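Local coordinates for protein polyprenyl synthetase (Nonlabens dokdonensis, PDB 6KD7) that probably condenses allylic prenyl diphosphates with isopentenyl diphosphate, with magnesium as cofactor, to build geranylgeranyl pyrophosphate, at residues G198-L203 and E292-K297; K300-L305 and E310-L315. One frame throughout, in Å; residues are numbered along the deposited sequence. Where two conformers were deposited one is given.

Contact 1 of 2, residues G198-L203 and E292-K297; sequences GINLGL and ESYTQK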
loop_
_atom_site.group_PDB
_atom_site.type_symbol
_atom_site.label_atom_id
_atom_site.label_comp_id
_atom_site.label_asym_id
_atom_site.label_seq_id
_atom_site.Cartn_x
_atom_site.Cartn_y
_atom_site.Cartn_z
ATOM N N GLY A 198 -11.442 31.577 33.732
ATOM C CA GLY A 198 -10.950 30.953 32.478
ATOM C C GLY A 198 -11.358 29.468 32.401
ATOM O O GLY A 198 -11.846 29.060 31.373
ATOM N N ILE A 199 -11.270 28.717 33.479
ATOM C CA ILE A 199 -11.709 27.305 33.473
ATOM C C ILE A 199 -13.193 27.250 33.113
ATOM O O ILE A 199 -13.536 26.481 32.219
ATOM C CB ILE A 199 -11.370 26.602 34.784
ATOM C CG1 ILE A 199 -9.858 26.501 34.987
ATOM C CG2 ILE A 199 -12.014 25.224 34.861
ATOM C CD1 ILE A 199 -9.111 25.715 33.927
ATOM N N ASN A 200 -14.044 28.019 33.771
ATOM C CA ASN A 200 -15.511 27.909 33.554
ATOM C C ASN A 200 -15.798 28.424 32.140
ATOM O O ASN A 200 -16.580 27.826 31.407
ATOM C CB ASN A 200 -16.296 28.658 34.637
ATOM C CG ASN A 200 -16.344 27.921 35.961
ATOM O OD1 ASN A 200 -16.084 28.478 37.058
ATOM N ND2 ASN A 200 -16.741 26.674 35.869
ATOM N N LEU A 201 -15.128 29.474 31.717
ATOM C CA LEU A 201 -15.378 30.001 30.371
ATOM C C LEU A 201 -14.989 28.918 29.347
ATOM O O LEU A 201 -15.626 28.832 28.287
ATOM C CB LEU A 201 -14.553 31.275 30.170
ATOM C CG LEU A 201 -14.765 31.996 28.848
ATOM C CD1 LEU A 201 -16.098 32.732 28.802
ATOM C CD2 LEU A 201 -13.637 32.971 28.577
ATOM N N GLY A 202 -13.860 28.262 29.581
ATOM C CA GLY A 202 -13.247 27.344 28.601
ATOM C C GLY A 202 -14.120 26.102 28.489
ATOM O O GLY A 202 -14.354 25.645 27.374
ATOM N N LEU A 203 -14.657 25.651 29.610
ATOM C CA LEU A 203 -15.585 24.509 29.632
ATOM C C LEU A 203 -16.884 24.864 28.893
ATOM O O LEU A 203 -17.355 24.058 28.087
ATOM C CB LEU A 203 -15.811 24.087 31.079
ATOM C CG LEU A 203 -14.667 23.315 31.736
ATOM C CD1 LEU A 203 -14.942 23.132 33.235
ATOM C CD2 LEU A 203 -14.455 21.948 31.082
ATOM N N GLU A 292 -24.986 26.778 29.560
ATOM C CA GLU A 292 -25.679 27.853 30.314
ATOM C C GLU A 292 -25.086 27.848 31.726
ATOM O O GLU A 292 -24.648 28.894 32.213
ATOM C CB GLU A 292 -27.197 27.605 30.308
ATOM C CG GLU A 292 -27.987 28.319 31.403
ATOM C CD GLU A 292 -27.929 29.846 31.366
ATOM O OE1 GLU A 292 -27.454 30.425 30.349
ATOM O OE2 GLU A 292 -28.324 30.472 32.379
ATOM N N SER A 293 -24.987 26.681 32.325
ATOM C CA SER A 293 -24.550 26.518 33.721
ATOM C C SER A 293 -23.086 26.966 33.875
ATOM O O SER A 293 -22.777 27.704 34.837
ATOM C CB SER A 293 -24.785 25.121 34.125
ATOM O OG SER A 293 -24.210 24.887 35.394
ATOM N N TYR A 294 -22.211 26.546 32.964
ATOM C CA TYR A 294 -20.791 26.981 33.014
ATOM C C TYR A 294 -20.688 28.485 32.760
ATOM O O TYR A 294 -19.830 29.120 33.343
ATOM C CB TYR A 294 -19.893 26.144 32.106
ATOM C CG TYR A 294 -19.531 24.817 32.707
ATOM C CD1 TYR A 294 -18.654 24.736 33.770
ATOM C CD2 TYR A 294 -20.089 23.648 32.236
ATOM C CE1 TYR A 294 -18.328 23.524 34.344
ATOM C CE2 TYR A 294 -19.769 22.425 32.793
ATOM C CZ TYR A 294 -18.889 22.364 33.853
ATOM O OH TYR A 294 -18.573 21.166 34.403
ATOM N N THR A 295 -21.507 29.006 31.850
ATOM C CA THR A 295 -21.467 30.456 31.556
ATOM C C THR A 295 -21.847 31.237 32.816
ATOM O O THR A 295 -21.153 32.187 33.126
ATOM C CB THR A 295 -22.389 30.818 30.392
ATOM O OG1 THR A 295 -22.013 30.022 29.276
ATOM C CG2 THR A 295 -22.289 32.277 30.012
ATOM N N GLN A 296 -22.876 30.796 33.532
ATOM C CA GLN A 296 -23.313 31.488 34.767
ATOM C C GLN A 296 -22.183 31.419 35.795
ATOM O O GLN A 296 -21.857 32.454 36.362
ATOM C CB GLN A 296 -24.617 30.888 35.289
ATOM C CG GLN A 296 -25.833 31.270 34.457
ATOM C CD GLN A 296 -25.935 32.747 34.160
ATOM O OE1 GLN A 296 -25.715 33.589 35.018
ATOM N NE2 GLN A 296 -26.283 33.078 32.930
ATOM N N LYS A 297 -21.535 30.265 35.917
ATOM C CA LYS A 297 -20.425 30.102 36.884
ATOM C C LYS A 297 -19.331 31.111 36.530
ATOM O O LYS A 297 -18.784 31.716 37.442
ATOM C CB LYS A 297 -19.863 28.682 36.792
ATOM C CG LYS A 297 -20.773 27.581 37.308
ATOM C CD LYS A 297 -20.050 26.276 37.495
ATOM C CE LYS A 297 -20.879 25.206 38.166
ATOM N NZ LYS A 297 -20.015 24.210 38.838
#

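Contact 2 of 2, residues K300-L305 and E310-L315; sequences KNIEEL and ESKKQL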
loop_
_atom_site.group_PDB
_atom_site.type_symbol
_atom_site.label_atom_id
_atom_site.label_comp_id
_atom_site.label_asym_id
_atom_site.label_seq_id
_atom_site.Cartn_x
_atom_site.Cartn_y
_atom_site.Cartn_z
ATOM N N LYS A 300 -20.463 34.711 37.610
ATOM C CA LYS A 300 -20.236 34.835 39.076
ATOM C C LYS A 300 -18.753 34.995 39.370
ATOM O O LYS A 300 -18.425 35.834 40.253
ATOM C CB LYS A 300 -20.866 33.698 39.883
ATOM C CG LYS A 300 -22.379 33.755 39.791
ATOM C CD LYS A 300 -23.173 32.788 40.630
ATOM C CE LYS A 300 -24.603 32.690 40.115
ATOM N NZ LYS A 300 -25.512 32.092 41.123
ATOM N N ASN A 301 -17.872 34.268 38.683
ATOM C CA ASN A 301 -16.419 34.467 38.903
ATOM C C ASN A 301 -16.096 35.940 38.586
ATOM O O ASN A 301 -15.239 36.537 39.273
ATOM C CB ASN A 301 -15.499 33.573 38.048
ATOM C CG ASN A 301 -15.686 32.070 38.200
ATOM O OD1 ASN A 301 -15.927 31.524 39.271
ATOM N ND2 ASN A 301 -15.535 31.363 37.112
ATOM N N ILE A 302 -16.671 36.505 37.525
ATOM C CA ILE A 302 -16.329 37.897 37.118
ATOM C C ILE A 302 -16.720 38.857 38.261
ATOM O O ILE A 302 -15.906 39.732 38.587
ATOM C CB ILE A 302 -16.952 38.301 35.773
ATOM C CG1 ILE A 302 -16.398 37.455 34.627
ATOM C CG2 ILE A 302 -16.727 39.788 35.486
ATOM C CD1 ILE A 302 -17.220 37.570 33.329
ATOM N N GLU A 303 -17.875 38.642 38.879
ATOM C CA GLU A 303 -18.415 39.504 39.955
ATOM C C GLU A 303 -17.390 39.541 41.098
ATOM O O GLU A 303 -17.350 40.548 41.772
ATOM C CB GLU A 303 -19.763 39.001 40.478
ATOM C CG GLU A 303 -20.950 39.355 39.600
ATOM C CD GLU A 303 -22.206 38.483 39.771
ATOM O OE1 GLU A 303 -22.360 37.816 40.837
ATOM O OE2 GLU A 303 -23.030 38.441 38.811
ATOM N N GLU A 304 -16.616 38.476 41.307
ATOM C CA GLU A 304 -15.691 38.411 42.470
ATOM C C GLU A 304 -14.267 38.869 42.158
ATOM O O GLU A 304 -13.456 38.883 43.076
ATOM C CB GLU A 304 -15.696 37.001 43.047
ATOM C CG GLU A 304 -17.056 36.603 43.572
ATOM C CD GLU A 304 -17.151 35.143 43.965
ATOM O OE1 GLU A 304 -16.095 34.487 44.046
ATOM O OE2 GLU A 304 -18.278 34.670 44.175
ATOM N N LEU A 305 -13.978 39.229 40.918
ATOM C CA LEU A 305 -12.606 39.665 40.578
ATOM C C LEU A 305 -12.331 41.047 41.174
ATOM O O LEU A 305 -13.263 41.836 41.304
ATOM C CB LEU A 305 -12.476 39.693 39.057
ATOM C CG LEU A 305 -12.493 38.325 38.383
ATOM C CD1 LEU A 305 -12.576 38.479 36.883
ATOM C CD2 LEU A 305 -11.267 37.524 38.770
ATOM N N GLU A 310 -16.542 48.679 35.336
ATOM C CA GLU A 310 -16.433 48.768 33.857
ATOM C C GLU A 310 -15.886 47.402 33.400
ATOM O O GLU A 310 -16.608 46.690 32.657
ATOM C CB GLU A 310 -15.632 50.000 33.386
ATOM C CG GLU A 310 -14.104 49.853 33.249
ATOM C CD GLU A 310 -13.386 50.897 32.382
ATOM O OE1 GLU A 310 -12.174 51.151 32.612
ATOM O OE2 GLU A 310 -14.023 51.438 31.449
ATOM N N SER A 311 -14.742 47.003 33.976
ATOM C CA SER A 311 -13.920 45.851 33.543
ATOM C C SER A 311 -14.811 44.609 33.634
ATOM O O SER A 311 -14.881 43.896 32.677
ATOM C CB SER A 311 -12.661 45.764 34.342
ATOM O OG SER A 311 -11.750 46.760 33.909
ATOM N N LYS A 312 -15.582 44.468 34.692
ATOM C CA LYS A 312 -16.547 43.371 34.842
ATOM C C LYS A 312 -17.651 43.383 33.771
ATOM O O LYS A 312 -18.149 42.284 33.422
ATOM C CB LYS A 312 -17.192 43.487 36.207
ATOM C CG LYS A 312 -16.175 43.337 37.321
ATOM C CD LYS A 312 -16.840 43.140 38.674
ATOM C CE LYS A 312 -15.824 43.185 39.791
ATOM N NZ LYS A 312 -16.500 42.944 41.072
ATOM N N LYS A 313 -18.118 44.573 33.396
ATOM C CA LYS A 313 -19.155 44.719 32.347
ATOM C C LYS A 313 -18.564 44.307 31.000
ATOM O O LYS A 313 -19.210 43.562 30.280
ATOM C CB LYS A 313 -19.640 46.166 32.266
ATOM C CG LYS A 313 -20.821 46.390 31.334
ATOM C CD LYS A 313 -20.713 47.634 30.485
ATOM C CE LYS A 313 -21.981 47.911 29.706
ATOM N NZ LYS A 313 -21.905 49.174 28.936
ATOM N N GLN A 314 -17.354 44.768 30.708
ATOM C CA GLN A 314 -16.669 44.431 29.440
ATOM C C GLN A 314 -16.478 42.905 29.404
ATOM O O GLN A 314 -16.858 42.290 28.409
ATOM C CB GLN A 314 -15.390 45.235 29.276
ATOM C CG GLN A 314 -15.691 46.643 28.778
ATOM C CD GLN A 314 -14.524 47.592 28.894
ATOM O OE1 GLN A 314 -13.394 47.262 28.532
ATOM N NE2 GLN A 314 -14.804 48.791 29.394
ATOM N N LEU A 315 -15.996 42.311 30.488
ATOM C CA LEU A 315 -15.675 40.870 30.540
ATOM C C LEU A 315 -16.980 40.090 30.456
ATOM O O LEU A 315 -16.955 39.002 29.888
ATOM C CB LEU A 315 -14.966 40.547 31.848
ATOM C CG LEU A 315 -13.859 39.513 31.782
ATOM C CD1 LEU A 315 -12.876 39.835 30.666
ATOM C CD2 LEU A 315 -13.143 39.453 33.138
#

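Contact 1 of 2, residues G198-L203 and E292-K297
Tyr294 sets its ring against Asn200 and Leu203, one helical turn apart on helix 188-215, and these two residues meet it in different ways. The amide of Asn200 comes in at the rim: ND2 lies near the ring plane, 3.4 Å from Tyr294 CD1, with amide and ring planes 35° apart. Leu203 takes one face. Its CB stands 4.1 Å from the centroid of the Tyr294 ring in a CH-pi contact, and Leu203 CD1 reaches the rim at Tyr294 CE1, 3.6 Å away. With CG placed anti to its carbonyl carbon (chi1 -79°), Tyr294 leans back along its own helix and brings the ring beneath the leucine. A turn further on, Lys297 lends only its aliphatic part: its CB packs against Asn200 CG at 3.7 Å, while the extended chain leads the ammonium away. Segments 198-203 and 292-297 run antiparallel within the all-helical prenyl synthase fold, their axes 8.0 Å apart at closest approach and 158° between directions; Leu162 of helix 158-183 also touches Tyr294, and Ile165 and Ser170 of that helix touch Leu203. Were Tyr294 cut back to an alanine, a gap would probably open beside Leu203 CB and CD1, and Asn200 ND2 would lose its aromatic neighbour. Asn200 OD1 accepts from Asn301, further along helix 283-303. The two segments thus pack by apolar and CH-pi contact, and little directional polar bonding sets how they fit.

Contact 2 of 2, residues K300-L305 and E310-L315
The carbonyl oxygen of Glu303 receives the ammonium of Lys312, NZ to O 2.6 Å, across a helical hairpin in which helix 283-303 turns back into helix 309-322. The ammonium approaches at a C=O...N angle of 128°, but from above the carbonyl plane, 48° out of it. Because this carbonyl belongs to the last turn of the first helix, a positive charge there probably suits the negative end of the helix dipole. Lys312 gets across by stretching fully beyond CG, so that its methylenes run past the end of the helix; CD passes 3.5 Å from Ile302 O, and CE lies 3.3 Å from Leu305 O. Beneath this polar bridge the hairpin closes on aliphatic side chains. Ile302 pushes both branches at the second helix. Its CG2 rests on the Lys312 backbone, 3.5 Å from Lys312 O, whereas CG1, anti to the carbonyl carbon (chi1 -64°), carries CD1 to the backbone and CB of Leu315. Tyr197 of helix 188-215 touches both Ile302 and Leu315, and Met49 and Met53 of helix 42-54 also pack on Leu315, which joins the hairpin to the helical body. Where the chain leaves the first helix, Leu305 crosses Leu315 at roughly a right angle, its CD1 3.9 Å from Leu315 CD2.

How the contacts relate
Helix 283-303 serves both contacts: its middle packs on helix 188-215 in contact 1, and its C-terminal end meets helix 309-322 in contact 2. Their centres are 13 Å apart, and a probable hydrogen bond between Asn200 OD1 and Asn301 ND2, 2.9 Å, ties one to the other. Tyr197 of helix 188-215 also touches Asn301. The centre of contact 1 is nearer the chain centre, about 13 Å against about 21 Å for that of contact 2. The Leu203 side chain is about 11 Å from a bound magnesium ion and about 13 Å from the pyrophosphate, so contact 1 lies beyond direct contact with that site.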